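Local coordinates for protein beta-galactosidase/beta-glucuronidase (Faecalibacterium prausnitzii L2-6, PDB 6MVF) that binds flavin mononucleotide and, as a family 2 glycoside hydrolase of the human gut microbiome, probably cleaves beta-glucuronides, at residues I27-E32 with G162-S167; Y279-D284 with T426-I431; S362-G367 with S406-D411; P579-A584 with A640-V645; R586-R591 with E655-C660. All blocks are in the same frame, centred on the assembly; numbering follows the deposited sequence.

Contact 1 of 5, residues I27-E32 with G162-S167; sequences IISLNE and GVNLIS
Ile27-Ser29 runs antiparallel to Val163-Ser167, the two strand axes 4.6 Å apart. Ile28 and Leu165 form the hydrogen-bonded pair. Ile28 N gives to Leu165 O at 2.7 Å, and Leu165 N returns a bond to Ile28 O. Ile27 with Ile166 and Ser29 with Asn164 are the non-hydrogen-bonded pairs on either side. Past the strand end, Leu30 N still reaches Val163 O at 3.0 Å. Asn31 then uses its side chain instead of its backbone. Its CG lies anti to its carbonyl carbon, chi1 -75°, which lets Asn31 OD1 take Val163 N at 3.0 Å, nearly straight at 166°. The donor lies in the plane of the amide carbonyl. This oxygen lies beside Gly162, which has no side chain there. On the face of Ile28 and Leu165, Leu30 CD1 is laid against Leu165 CB at 3.7 Å. Phe77 and Leu134 also touch Leu30. On the other face, Ile27 CG2 crosses the amide of Asn164, whose ND2 bonds to Glu92. Strand 26-29 is an edge strand of a sheet in the sugar-binding domain. Its pairing is prolonged by an amide oxygen standing in for a backbone carbonyl, with an apolar face turned to the opposing strands.

Contact 2 of 5, residues Y279-D284 with T426-I431; sequences YTVTPD and TRLTTI
Tyr279 CG stands between its backbone N and carbonyl carbon, chi1 60°, and this sends the ring across to Thr426-Leu428. Leu428 CG lies anti to its own carbonyl carbon, chi1 -59°, and its CD1 comes to the ring edge near the ring plane. The closest ring atom is Tyr279 CE2, 3.7 Å from Leu428 CD1. The two side chains lie alongside, pointing opposite ways. Leu428 CD1 also meets Val281 CG2 at 3.8 Å, so one methyl touches both a ring edge and a valine branch. Further along, Tyr279 OH rests over Arg427, 3.3 Å from its CA and 3.4 Å from its CG. The hydroxyl makes a weak hydrogen bond to Leu392 O. Arg427 turns its guanidinium elsewhere, with NE bonded to Ile391 O and NH1 paired with Asp424. Replacing Tyr279 with alanine would probably leave Leu428 CD1 bare on one side and Leu392 O without its weak hydroxyl partner. The hairpin of strands 279-282 and 286-289 here lies against the N-terminal ends of barrel strands 391-398 and 428-433. Phe393 completes the apolar patch. The contact is mainly apolar, with one hydroxyl at its rim reaching a backbone carbonyl.

Contact 3 of 5, residues S362-G367 with S406-D411; sequences SVFKSG and SQELVD
Phe364-Gly367 is an irregular loop that passes the first turn of helix 407-423. Phe364 and Leu409 approach most closely, CA to CA 6.1 Å. Gly367 is the N-cap of helix 368-385, and Ser406 is that of helix 407-423. Ser406 OG takes the N-H of Leu409 at 3.2 Å. The Phe364 ring lies over this capped turn. Leu409 CB sits 3.9 Å from the centroid of the Phe364 ring and 21° off its normal, a CH-pi contact over the face. Chi1 of 176° places CG of Phe364 opposite its backbone N and carries the ring out to the helix. Glu408 packs CB against Phe364 CE2 at 3.6 Å, and its carboxylate plane stands 89° from the ring plane. Its extended chain then reaches Gly367. Gly367 N gives to Glu408 OE1 at 3.0 Å, on its syn lone pair. A carboxylate from one helix thus accepts a backbone N-H at the start of another, and its negative charge probably suits that helix end. The loop follows barrel strand 353-357. On its far side, Lys365 forms a salt bridge with Asp142 of the sugar-binding domain. The contact joins the starts of two successive barrel helices, 368-385 and 407-423.

Contact 4 of 5, residues P579-A584 with A640-V645; sequences PMVHIA and AVADTV
Val581 is the central bump of this contact. It points from strand 581-583 into a shallow hollow walled by Ala640, Ala642 and Val645. Small residues make the floor. The CB of Ala642 lies 3.8 Å from Val581 CB, and the CB of Ala640 lies 4.2 Å from Val581 CG2. Val645 makes the remaining wall, its CG2 set 3.7 Å from Val581 CG1. With chi1 at 66°, CG1 of Val581 leans toward Val645 while CG2 reaches over the alanines. Two residues on, Ile583 brings the end of its side chain to the next dip. Its CG1 and CD1 both lie against the methyl of Ala640, with Ile583 CG1 to Ala640 CB at 3.7 Å. At the other end, Val645 is the bump. Val645 CG1 lies beside the carbonyl of Pro579, 3.5 Å from its O and 4.1 Å from its ring carbon CB. The turn that offers these groups is closed by a backbone bond from Ala642 N to Val645 O at 3.1 Å. It links strands 635-641 and 646-654. Trimming Val581 to alanine would probably open a gap above Ala642 and leave Val645 CG2 with less to lean on. Val600, Ile649 and Val598 continue the apolar layer around Val581 and Ile583. Strand 581-583 belongs to one sheet and strand 635-641 to another. No hydrogen bond crosses the contact. The chemistry is that of an apolar filling between two sheets, reaching from the buried Val581, Ile583 and Ala640 out to the surface at Pro579.

Contact 5 of 5, residues R586-R591 with E655-C660; sequences RRHAQR and ETEPAC
The polar link is between His588 and Glu657. His588 NE2 gives to Glu657 OE2 at 3.0 Å, with a weak second bond to OE1 at 2.9 Å. OE2 lies close to the imidazole plane, but the donor stands 40° out of the carboxylate plane. The ring meets the carboxylate crosswise. Chi1 of -168° turns the ring away from its backbone N and carries NE2 to Glu657. OE2 is further gripped by Asn498 ND2 and Ala592 N. Within 586-591, Arg591 NE gives to His588 O at 3.0 Å, lying in the carbonyl plane. Glu223 of a neighbouring subunit forms a salt bridge with Arg586. The aromatic contact is Tyr661 against the His588 ring, planes about 80° apart. Van der Waals contacts complete the set. The Gln590 side chain passes over the Pro658 ring, OE1 near CD and CG of Pro658, while its NE2 bonds to Glu652. Glu657 CG rests near Gln590 O. The segment after strand 646-654 is thus tied back to the inverse gamma turn centred on His588, just before edge strand 590-592, and through Ala592 N to the strand itself. A carboxylate so close to the imidazole would probably favour its protonated form, giving the link some ionic character.

How the contacts relate
From the N terminus, contact 1 comes first, joining an edge strand to a strand some 130 residues later inside the sugar-binding domain. It closes before the barrel begins. Contact 2 then ties the hairpin before the barrel to strand 428-433, closing a loop of about 140 residues. Contact 3 falls within that loop and brings together the starts of two barrel helices; helix 407-423 leads directly to strand 428-433. Contacts 4 and 5 lie after the barrel, and their segments alternate along the chain. Contact 4 joins two facing sheets, and contact 5 reaches one of them through strand 590-592. They touch at Ala584 and Arg591.

Contact 1 of 5, residues I27-E32 with G162-S167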
# COMPACT_ATOMS: atom_id res chain seq x y z
N ILE A 27 -9.24 18.87 8.40
CA ILE A 27 -10.29 18.66 7.41
C ILE A 27 -10.85 17.27 7.62
O ILE A 27 -10.12 16.27 7.51
CB ILE A 27 -9.78 18.83 5.97
CG1 ILE A 27 -9.27 20.26 5.76
CG2 ILE A 27 -10.87 18.51 4.98
CD1 ILE A 27 -7.78 20.33 5.48
N ILE A 28 -12.14 17.18 7.92
CA ILE A 28 -12.83 15.91 8.15
C ILE A 28 -13.77 15.66 6.99
O ILE A 28 -14.64 16.48 6.68
CB ILE A 28 -13.60 15.90 9.48
CG1 ILE A 28 -12.67 16.18 10.66
CG2 ILE A 28 -14.27 14.56 9.64
CD1 ILE A 28 -12.59 17.67 11.08
N SER A 29 -13.64 14.50 6.36
CA SER A 29 -14.59 14.15 5.32
C SER A 29 -15.93 13.77 5.94
O SER A 29 -15.99 13.00 6.90
CB SER A 29 -14.07 13.00 4.48
OG SER A 29 -15.02 12.72 3.46
N LEU A 30 -17.01 14.33 5.40
CA LEU A 30 -18.35 13.98 5.85
C LEU A 30 -19.11 13.34 4.70
O LEU A 30 -20.23 13.77 4.39
CB LEU A 30 -19.12 15.21 6.32
CG LEU A 30 -18.66 16.00 7.53
CD1 LEU A 30 -19.36 17.36 7.47
CD2 LEU A 30 -19.01 15.24 8.79
N ASN A 31 -18.53 12.35 4.05
CA ASN A 31 -19.21 11.76 2.90
C ASN A 31 -20.14 10.62 3.28
O ASN A 31 -21.00 10.25 2.47
CB ASN A 31 -18.17 11.28 1.88
CG ASN A 31 -17.54 12.44 1.09
OD1 ASN A 31 -17.88 13.61 1.29
ND2 ASN A 31 -16.62 12.10 0.18
N GLU A 32 -20.02 10.07 4.48
CA GLU A 32 -20.77 8.90 4.91
C GLU A 32 -22.00 9.28 5.73
O GLU A 32 -22.07 10.37 6.30
CB GLU A 32 -19.88 7.96 5.72
CG GLU A 32 -18.86 7.24 4.88
CD GLU A 32 -17.60 6.95 5.65
OE1 GLU A 32 -17.37 7.60 6.71
OE2 GLU A 32 -16.82 6.07 5.20
N GLY A 162 -19.17 15.39 -2.77
CA GLY A 162 -18.93 15.21 -1.36
C GLY A 162 -18.89 16.53 -0.62
O GLY A 162 -19.01 17.61 -1.20
N VAL A 163 -18.69 16.41 0.70
CA VAL A 163 -18.83 17.51 1.66
C VAL A 163 -17.75 17.36 2.74
O VAL A 163 -17.42 16.24 3.14
CB VAL A 163 -20.25 17.52 2.30
CG1 VAL A 163 -20.36 18.54 3.42
CG2 VAL A 163 -21.34 17.78 1.25
N ASN A 164 -17.22 18.48 3.22
CA ASN A 164 -16.12 18.49 4.18
C ASN A 164 -16.44 19.37 5.37
O ASN A 164 -17.12 20.40 5.25
CB ASN A 164 -14.81 19.01 3.58
CG ASN A 164 -14.16 18.03 2.65
OD1 ASN A 164 -14.05 16.84 2.95
ND2 ASN A 164 -13.70 18.52 1.50
N LEU A 165 -15.90 18.98 6.52
CA LEU A 165 -15.90 19.79 7.73
C LEU A 165 -14.49 20.30 7.95
O LEU A 165 -13.53 19.53 7.85
CB LEU A 165 -16.37 18.95 8.92
CG LEU A 165 -17.01 19.60 10.13
CD1 LEU A 165 -18.33 20.23 9.73
CD2 LEU A 165 -17.22 18.54 11.20
N ILE A 166 -14.35 21.60 8.22
CA ILE A 166 -13.04 22.22 8.43
C ILE A 166 -13.00 22.85 9.82
O ILE A 166 -13.85 23.68 10.17
CB ILE A 166 -12.72 23.27 7.34
CG1 ILE A 166 -12.79 22.62 5.95
CG2 ILE A 166 -11.35 23.88 7.60
CD1 ILE A 166 -12.58 23.59 4.80
N SER A 167 -11.99 22.47 10.60
CA SER A 167 -11.74 23.00 11.93
C SER A 167 -10.44 23.81 11.88
O SER A 167 -9.41 23.29 11.44
CB SER A 167 -11.63 21.86 12.94
OG SER A 167 -11.24 22.32 14.21

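Contact 2 of 5, residues Y279-D284 with T426-I431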
# COMPACT_ATOMS: atom_id res chain seq x y z
N TYR A 279 3.04 31.66 -22.63
CA TYR A 279 2.41 31.14 -23.83
C TYR A 279 1.79 32.28 -24.62
O TYR A 279 1.41 33.32 -24.06
CB TYR A 279 1.36 30.05 -23.51
CG TYR A 279 0.21 30.49 -22.63
CD1 TYR A 279 0.32 30.48 -21.24
CD2 TYR A 279 -1.00 30.90 -23.18
CE1 TYR A 279 -0.73 30.88 -20.43
CE2 TYR A 279 -2.07 31.30 -22.37
CZ TYR A 279 -1.92 31.28 -20.98
OH TYR A 279 -2.96 31.66 -20.16
N THR A 280 1.69 32.08 -25.93
CA THR A 280 1.16 33.08 -26.83
C THR A 280 0.27 32.39 -27.85
O THR A 280 0.49 31.22 -28.19
CB THR A 280 2.30 33.85 -27.54
OG1 THR A 280 3.24 32.92 -28.07
CG2 THR A 280 3.03 34.76 -26.55
N VAL A 281 -0.76 33.10 -28.30
CA VAL A 281 -1.53 32.72 -29.48
C VAL A 281 -1.51 33.90 -30.44
O VAL A 281 -1.87 35.02 -30.06
CB VAL A 281 -2.98 32.33 -29.15
CG1 VAL A 281 -3.68 31.89 -30.41
CG2 VAL A 281 -3.03 31.24 -28.09
N THR A 282 -1.12 33.65 -31.69
CA THR A 282 -1.21 34.62 -32.76
C THR A 282 -2.03 34.06 -33.92
O THR A 282 -2.07 32.84 -34.13
CB THR A 282 0.18 35.03 -33.29
OG1 THR A 282 0.80 33.91 -33.94
CG2 THR A 282 1.05 35.53 -32.15
N PRO A 283 -2.69 34.93 -34.69
CA PRO A 283 -3.56 34.44 -35.78
C PRO A 283 -2.84 33.63 -36.84
O PRO A 283 -3.36 32.60 -37.27
CB PRO A 283 -4.18 35.72 -36.36
CG PRO A 283 -3.36 36.85 -35.81
CD PRO A 283 -2.80 36.39 -34.51
N ASP A 284 -1.66 34.06 -37.29
CA ASP A 284 -0.92 33.27 -38.26
C ASP A 284 -0.05 32.21 -37.60
O ASP A 284 0.34 31.25 -38.28
CB ASP A 284 -0.03 34.16 -39.14
CG ASP A 284 -0.82 34.97 -40.15
OD1 ASP A 284 -2.05 34.78 -40.26
OD2 ASP A 284 -0.20 35.80 -40.85
N THR A 426 -3.29 37.18 -16.40
CA THR A 426 -2.28 36.23 -16.86
C THR A 426 -2.85 35.16 -17.78
O THR A 426 -2.09 34.28 -18.21
CB THR A 426 -1.61 35.53 -15.66
OG1 THR A 426 -2.45 34.47 -15.19
CG2 THR A 426 -1.33 36.49 -14.50
N ARG A 427 -4.14 35.18 -18.09
CA ARG A 427 -4.70 34.16 -18.96
C ARG A 427 -5.52 34.79 -20.08
O ARG A 427 -6.03 35.91 -19.97
CB ARG A 427 -5.56 33.16 -18.17
CG ARG A 427 -4.73 32.22 -17.27
CD ARG A 427 -5.62 31.26 -16.51
NE ARG A 427 -4.87 30.21 -15.81
CZ ARG A 427 -4.42 30.30 -14.57
NH1 ARG A 427 -4.61 31.42 -13.87
NH2 ARG A 427 -3.77 29.28 -14.02
N LEU A 428 -5.61 34.04 -21.18
CA LEU A 428 -6.40 34.42 -22.34
C LEU A 428 -7.87 34.08 -22.14
O LEU A 428 -8.21 33.06 -21.53
CB LEU A 428 -5.85 33.71 -23.57
CG LEU A 428 -4.39 34.04 -23.85
CD1 LEU A 428 -3.88 33.20 -24.99
CD2 LEU A 428 -4.21 35.54 -24.15
N THR A 429 -8.75 34.92 -22.67
CA THR A 429 -10.17 34.61 -22.71
C THR A 429 -10.53 34.04 -24.08
O THR A 429 -9.89 34.35 -25.09
CB THR A 429 -11.03 35.83 -22.39
OG1 THR A 429 -10.74 36.89 -23.32
CG2 THR A 429 -10.74 36.33 -20.99
N THR A 430 -11.54 33.16 -24.10
CA THR A 430 -11.99 32.48 -25.30
C THR A 430 -13.50 32.44 -25.28
O THR A 430 -14.14 32.80 -24.28
CB THR A 430 -11.39 31.06 -25.44
OG1 THR A 430 -11.64 30.53 -26.75
CG2 THR A 430 -12.00 30.08 -24.40
N ILE A 431 -14.08 31.96 -26.38
CA ILE A 431 -15.52 31.82 -26.54
C ILE A 431 -15.77 30.70 -27.54
O ILE A 431 -14.95 30.44 -28.42
CB ILE A 431 -16.16 33.17 -26.98
CG1 ILE A 431 -17.69 33.06 -27.06
CG2 ILE A 431 -15.55 33.70 -28.32
CD1 ILE A 431 -18.36 34.38 -26.98

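Contact 3 of 5, residues S362-G367 with S406-D411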
# COMPACT_ATOMS: atom_id res chain seq x y z
N SER A 362 -26.16 28.53 -24.53
CA SER A 362 -27.30 28.35 -25.44
C SER A 362 -28.25 29.53 -25.54
O SER A 362 -28.45 30.06 -26.64
CB SER A 362 -28.12 27.12 -25.07
OG SER A 362 -27.59 25.95 -25.65
N VAL A 363 -28.85 29.92 -24.42
CA VAL A 363 -30.01 30.81 -24.39
C VAL A 363 -29.77 31.87 -23.33
O VAL A 363 -29.75 31.57 -22.13
CB VAL A 363 -31.31 30.06 -24.08
CG1 VAL A 363 -32.43 31.06 -23.82
CG2 VAL A 363 -31.66 29.07 -25.20
N PHE A 364 -29.61 33.12 -23.75
CA PHE A 364 -29.43 34.20 -22.80
C PHE A 364 -30.73 34.44 -22.04
O PHE A 364 -31.81 34.52 -22.65
CB PHE A 364 -28.98 35.47 -23.50
CG PHE A 364 -28.87 36.65 -22.59
CD1 PHE A 364 -27.77 36.79 -21.76
CD2 PHE A 364 -29.88 37.60 -22.55
CE1 PHE A 364 -27.67 37.88 -20.92
CE2 PHE A 364 -29.78 38.69 -21.70
CZ PHE A 364 -28.67 38.83 -20.88
N LYS A 365 -30.63 34.54 -20.72
CA LYS A 365 -31.74 34.86 -19.83
C LYS A 365 -31.60 36.29 -19.34
O LYS A 365 -30.58 36.64 -18.72
CB LYS A 365 -31.77 33.91 -18.63
CG LYS A 365 -32.19 32.50 -18.89
CD LYS A 365 -32.31 31.79 -17.55
CE LYS A 365 -32.86 30.39 -17.71
NZ LYS A 365 -32.86 29.71 -16.40
N SER A 366 -32.63 37.11 -19.57
CA SER A 366 -32.64 38.51 -19.16
C SER A 366 -32.85 38.65 -17.66
O SER A 366 -33.36 37.76 -16.98
CB SER A 366 -33.75 39.26 -19.89
OG SER A 366 -34.99 38.66 -19.58
N GLY A 367 -32.45 39.81 -17.14
CA GLY A 367 -32.63 40.09 -15.73
C GLY A 367 -31.35 40.38 -14.97
O GLY A 367 -30.25 40.03 -15.41
N SER A 406 -29.12 39.68 -28.40
CA SER A 406 -29.74 40.89 -27.91
C SER A 406 -28.62 41.82 -27.45
O SER A 406 -27.46 41.42 -27.34
CB SER A 406 -30.77 40.58 -26.81
OG SER A 406 -30.17 40.31 -25.56
N GLN A 407 -28.97 43.08 -27.22
CA GLN A 407 -28.03 44.00 -26.60
C GLN A 407 -27.65 43.54 -25.20
O GLN A 407 -26.47 43.59 -24.82
CB GLN A 407 -28.63 45.41 -26.58
CG GLN A 407 -27.80 46.46 -25.89
CD GLN A 407 -26.43 46.59 -26.49
OE1 GLN A 407 -25.43 46.71 -25.79
NE2 GLN A 407 -26.37 46.57 -27.81
N GLU A 408 -28.63 43.08 -24.41
CA GLU A 408 -28.35 42.64 -23.04
C GLU A 408 -27.32 41.52 -23.02
O GLU A 408 -26.40 41.52 -22.19
CB GLU A 408 -29.65 42.19 -22.37
CG GLU A 408 -29.88 42.70 -20.96
CD GLU A 408 -31.14 42.12 -20.31
OE1 GLU A 408 -31.03 41.43 -19.27
OE2 GLU A 408 -32.25 42.33 -20.86
N LEU A 409 -27.45 40.56 -23.95
CA LEU A 409 -26.51 39.44 -24.04
C LEU A 409 -25.10 39.92 -24.37
O LEU A 409 -24.12 39.36 -23.86
CB LEU A 409 -27.00 38.44 -25.11
CG LEU A 409 -26.14 37.28 -25.66
CD1 LEU A 409 -27.02 36.40 -26.51
CD2 LEU A 409 -24.92 37.70 -26.49
N VAL A 410 -24.98 40.89 -25.28
CA VAL A 410 -23.67 41.36 -25.68
C VAL A 410 -22.97 42.07 -24.52
O VAL A 410 -21.77 41.90 -24.30
CB VAL A 410 -23.79 42.26 -26.93
CG1 VAL A 410 -22.45 42.90 -27.25
CG2 VAL A 410 -24.31 41.48 -28.13
N ASP A 411 -23.72 42.89 -23.77
CA ASP A 411 -23.14 43.62 -22.66
C ASP A 411 -22.62 42.67 -21.60
O ASP A 411 -21.61 42.94 -20.95
CB ASP A 411 -24.16 44.57 -22.04
CG ASP A 411 -24.52 45.71 -22.96
OD1 ASP A 411 -23.78 45.92 -23.95
OD2 ASP A 411 -25.54 46.39 -22.71

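Contact 4 of 5, residues P579-A584 with A640-V645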
# COMPACT_ATOMS: atom_id res chain seq x y z
N PRO A 579 5.09 3.92 -30.61
CA PRO A 579 4.70 3.24 -31.85
C PRO A 579 3.45 2.40 -31.67
O PRO A 579 3.29 1.69 -30.67
CB PRO A 579 5.93 2.37 -32.17
CG PRO A 579 7.07 3.10 -31.56
CD PRO A 579 6.53 3.82 -30.33
N MET A 580 2.53 2.50 -32.63
CA MET A 580 1.28 1.76 -32.57
C MET A 580 0.84 1.40 -33.98
O MET A 580 1.21 2.05 -34.96
CB MET A 580 0.18 2.56 -31.82
CG MET A 580 -0.11 3.98 -32.36
SD MET A 580 -1.08 3.97 -33.90
CE MET A 580 -2.72 3.46 -33.36
N VAL A 581 0.04 0.34 -34.07
CA VAL A 581 -0.56 -0.08 -35.33
C VAL A 581 -1.89 -0.74 -35.00
O VAL A 581 -1.97 -1.61 -34.12
CB VAL A 581 0.37 -1.01 -36.14
CG1 VAL A 581 0.60 -2.32 -35.43
CG2 VAL A 581 -0.20 -1.24 -37.53
N HIS A 582 -2.95 -0.31 -35.70
CA HIS A 582 -4.33 -0.67 -35.36
C HIS A 582 -5.11 -0.99 -36.62
O HIS A 582 -5.20 -0.15 -37.53
CB HIS A 582 -5.03 0.45 -34.59
CG HIS A 582 -6.42 0.10 -34.17
ND1 HIS A 582 -7.53 0.40 -34.93
CD2 HIS A 582 -6.88 -0.52 -33.06
CE1 HIS A 582 -8.61 -0.02 -34.30
NE2 HIS A 582 -8.25 -0.57 -33.16
N ILE A 583 -5.67 -2.19 -36.66
CA ILE A 583 -6.58 -2.60 -37.72
C ILE A 583 -8.00 -2.19 -37.33
O ILE A 583 -8.54 -2.64 -36.31
CB ILE A 583 -6.50 -4.10 -38.00
CG1 ILE A 583 -5.06 -4.51 -38.36
CG2 ILE A 583 -7.45 -4.44 -39.15
CD1 ILE A 583 -4.81 -5.99 -38.32
N ALA A 584 -8.60 -1.32 -38.15
CA ALA A 584 -9.95 -0.84 -37.94
C ALA A 584 -10.97 -1.90 -38.34
O ALA A 584 -10.68 -2.83 -39.10
CB ALA A 584 -10.18 0.43 -38.76
N ALA A 640 -1.43 -7.01 -39.21
CA ALA A 640 -0.75 -5.84 -39.75
C ALA A 640 0.58 -5.68 -39.01
O ALA A 640 0.61 -5.64 -37.78
CB ALA A 640 -1.60 -4.59 -39.63
N VAL A 641 1.66 -5.63 -39.78
CA VAL A 641 3.02 -5.51 -39.28
C VAL A 641 3.52 -4.12 -39.64
O VAL A 641 3.76 -3.82 -40.82
CB VAL A 641 3.94 -6.60 -39.86
CG1 VAL A 641 5.36 -6.38 -39.38
CG2 VAL A 641 3.45 -7.97 -39.46
N ALA A 642 3.66 -3.26 -38.65
CA ALA A 642 4.31 -1.98 -38.87
C ALA A 642 5.80 -2.21 -38.64
O ALA A 642 6.36 -3.16 -39.20
CB ALA A 642 3.73 -0.90 -37.96
N ASP A 643 6.46 -1.41 -37.82
CA ASP A 643 7.89 -1.63 -37.68
C ASP A 643 8.15 -2.56 -36.50
O ASP A 643 8.40 -3.76 -36.70
CB ASP A 643 8.63 -0.31 -37.53
CG ASP A 643 10.14 -0.49 -37.43
OD1 ASP A 643 10.83 0.43 -36.93
OD2 ASP A 643 10.63 -1.58 -37.82
N THR A 644 8.07 -2.04 -35.28
CA THR A 644 8.26 -2.85 -34.09
C THR A 644 6.95 -3.29 -33.45
O THR A 644 6.98 -3.88 -32.37
CB THR A 644 9.09 -2.08 -33.06
OG1 THR A 644 8.51 -0.77 -32.86
CG2 THR A 644 10.54 -1.96 -33.52
N VAL A 645 5.82 -3.00 -34.07
CA VAL A 645 4.52 -3.30 -33.48
C VAL A 645 3.72 -4.10 -34.49
O VAL A 645 3.93 -4.00 -35.70
CB VAL A 645 3.77 -2.03 -33.06
CG1 VAL A 645 4.41 -1.46 -31.83
CG2 VAL A 645 3.78 -1.00 -34.19

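Contact 5 of 5, residues R586-R591 with E655-C660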
# COMPACT_ATOMS: atom_id res chain seq x y z
N ARG A 586 -12.83 -4.16 -36.41
CA ARG A 586 -12.95 -5.47 -35.77
C ARG A 586 -14.40 -5.81 -35.43
O ARG A 586 -14.78 -7.00 -35.44
CB ARG A 586 -12.07 -5.52 -34.51
CG ARG A 586 -12.72 -4.77 -33.37
CD ARG A 586 -11.95 -4.78 -32.09
NE ARG A 586 -10.63 -4.19 -32.17
CZ ARG A 586 -9.86 -4.01 -31.10
NH1 ARG A 586 -10.33 -4.36 -29.90
NH2 ARG A 586 -8.65 -3.49 -31.21
N ARG A 587 -15.24 -4.81 -35.13
CA ARG A 587 -16.66 -5.03 -34.86
C ARG A 587 -17.47 -5.20 -36.15
O ARG A 587 -18.60 -5.69 -36.09
CB ARG A 587 -17.23 -3.91 -34.00
CG ARG A 587 -16.73 -3.98 -32.56
CD ARG A 587 -16.93 -2.70 -31.75
NE ARG A 587 -16.01 -1.64 -32.12
CZ ARG A 587 -14.79 -1.47 -31.62
NH1 ARG A 587 -14.31 -2.28 -30.68
NH2 ARG A 587 -14.04 -0.47 -32.06
N HIS A 588 -16.90 -4.86 -37.30
CA HIS A 588 -17.44 -5.31 -38.59
C HIS A 588 -16.93 -6.74 -38.83
O HIS A 588 -16.17 -7.03 -39.75
CB HIS A 588 -17.04 -4.35 -39.71
CG HIS A 588 -17.77 -4.57 -41.00
ND1 HIS A 588 -17.77 -3.63 -42.01
CD2 HIS A 588 -18.50 -5.62 -41.46
CE1 HIS A 588 -18.48 -4.09 -43.03
NE2 HIS A 588 -18.93 -5.29 -42.72
N ALA A 589 -17.37 -7.64 -37.93
CA ALA A 589 -16.78 -8.97 -37.82
C ALA A 589 -17.08 -9.84 -39.04
O ALA A 589 -16.22 -10.61 -39.50
CB ALA A 589 -17.27 -9.65 -36.55
N GLN A 590 -18.28 -9.76 -39.59
CA GLN A 590 -18.69 -10.59 -40.71
C GLN A 590 -18.77 -9.73 -41.97
O GLN A 590 -19.55 -8.77 -42.02
CB GLN A 590 -20.03 -11.27 -40.41
CG GLN A 590 -19.91 -12.42 -39.42
CD GLN A 590 -21.23 -12.78 -38.77
OE1 GLN A 590 -22.17 -12.00 -38.83
NE2 GLN A 590 -21.30 -13.94 -38.13
N ARG A 591 -17.96 -10.05 -42.97
CA ARG A 591 -17.79 -9.23 -44.16
C ARG A 591 -18.27 -9.98 -45.40
O ARG A 591 -17.74 -11.05 -45.72
CB ARG A 591 -16.32 -8.81 -44.34
CG ARG A 591 -15.75 -8.18 -43.10
CD ARG A 591 -15.06 -6.91 -43.41
NE ARG A 591 -14.60 -6.21 -42.22
CZ ARG A 591 -13.66 -5.28 -42.26
NH1 ARG A 591 -13.12 -4.97 -43.43
NH2 ARG A 591 -13.26 -4.66 -41.16
N GLU A 655 -21.81 -14.62 -46.76
CA GLU A 655 -22.51 -14.35 -48.01
C GLU A 655 -23.31 -13.05 -47.91
O GLU A 655 -23.27 -12.23 -48.83
CB GLU A 655 -23.42 -15.53 -48.36
CG GLU A 655 -24.10 -15.43 -49.72
CD GLU A 655 -23.11 -15.44 -50.88
OE1 GLU A 655 -21.90 -15.72 -50.67
OE2 GLU A 655 -23.55 -15.18 -52.02
N THR A 656 -24.05 -12.87 -46.82
CA THR A 656 -24.78 -11.64 -46.58
C THR A 656 -24.55 -11.22 -45.13
O THR A 656 -24.66 -12.04 -44.22
CB THR A 656 -26.28 -11.80 -46.86
OG1 THR A 656 -26.93 -12.34 -45.70
CG2 THR A 656 -26.51 -12.73 -48.02
N GLU A 657 -24.26 -9.94 -44.93
CA GLU A 657 -23.92 -9.46 -43.61
C GLU A 657 -25.18 -9.40 -42.75
O GLU A 657 -26.28 -9.24 -43.28
CB GLU A 657 -23.25 -8.10 -43.69
CG GLU A 657 -21.89 -8.18 -44.39
CD GLU A 657 -21.11 -6.89 -44.36
OE1 GLU A 657 -21.56 -5.95 -43.64
OE2 GLU A 657 -20.06 -6.80 -45.06
N PRO A 658 -25.04 -9.56 -41.43
CA PRO A 658 -26.23 -9.68 -40.57
C PRO A 658 -27.10 -8.43 -40.57
O PRO A 658 -26.62 -7.30 -40.69
CB PRO A 658 -25.63 -9.93 -39.18
CG PRO A 658 -24.17 -9.47 -39.29
CD PRO A 658 -23.82 -9.91 -40.69
N ALA A 659 -28.41 -8.66 -40.42
CA ALA A 659 -29.38 -7.57 -40.33
C ALA A 659 -28.99 -6.58 -39.25
O ALA A 659 -29.19 -5.37 -39.40
CB ALA A 659 -30.78 -8.13 -40.07
N CYS A 660 -28.42 -7.07 -38.15
CA CYS A 660 -28.08 -6.24 -37.00
C CYS A 660 -26.90 -5.29 -37.23
O CYS A 660 -26.58 -4.52 -36.33
CB CYS A 660 -27.80 -7.12 -35.77
SG CYS A 660 -26.23 -8.06 -35.83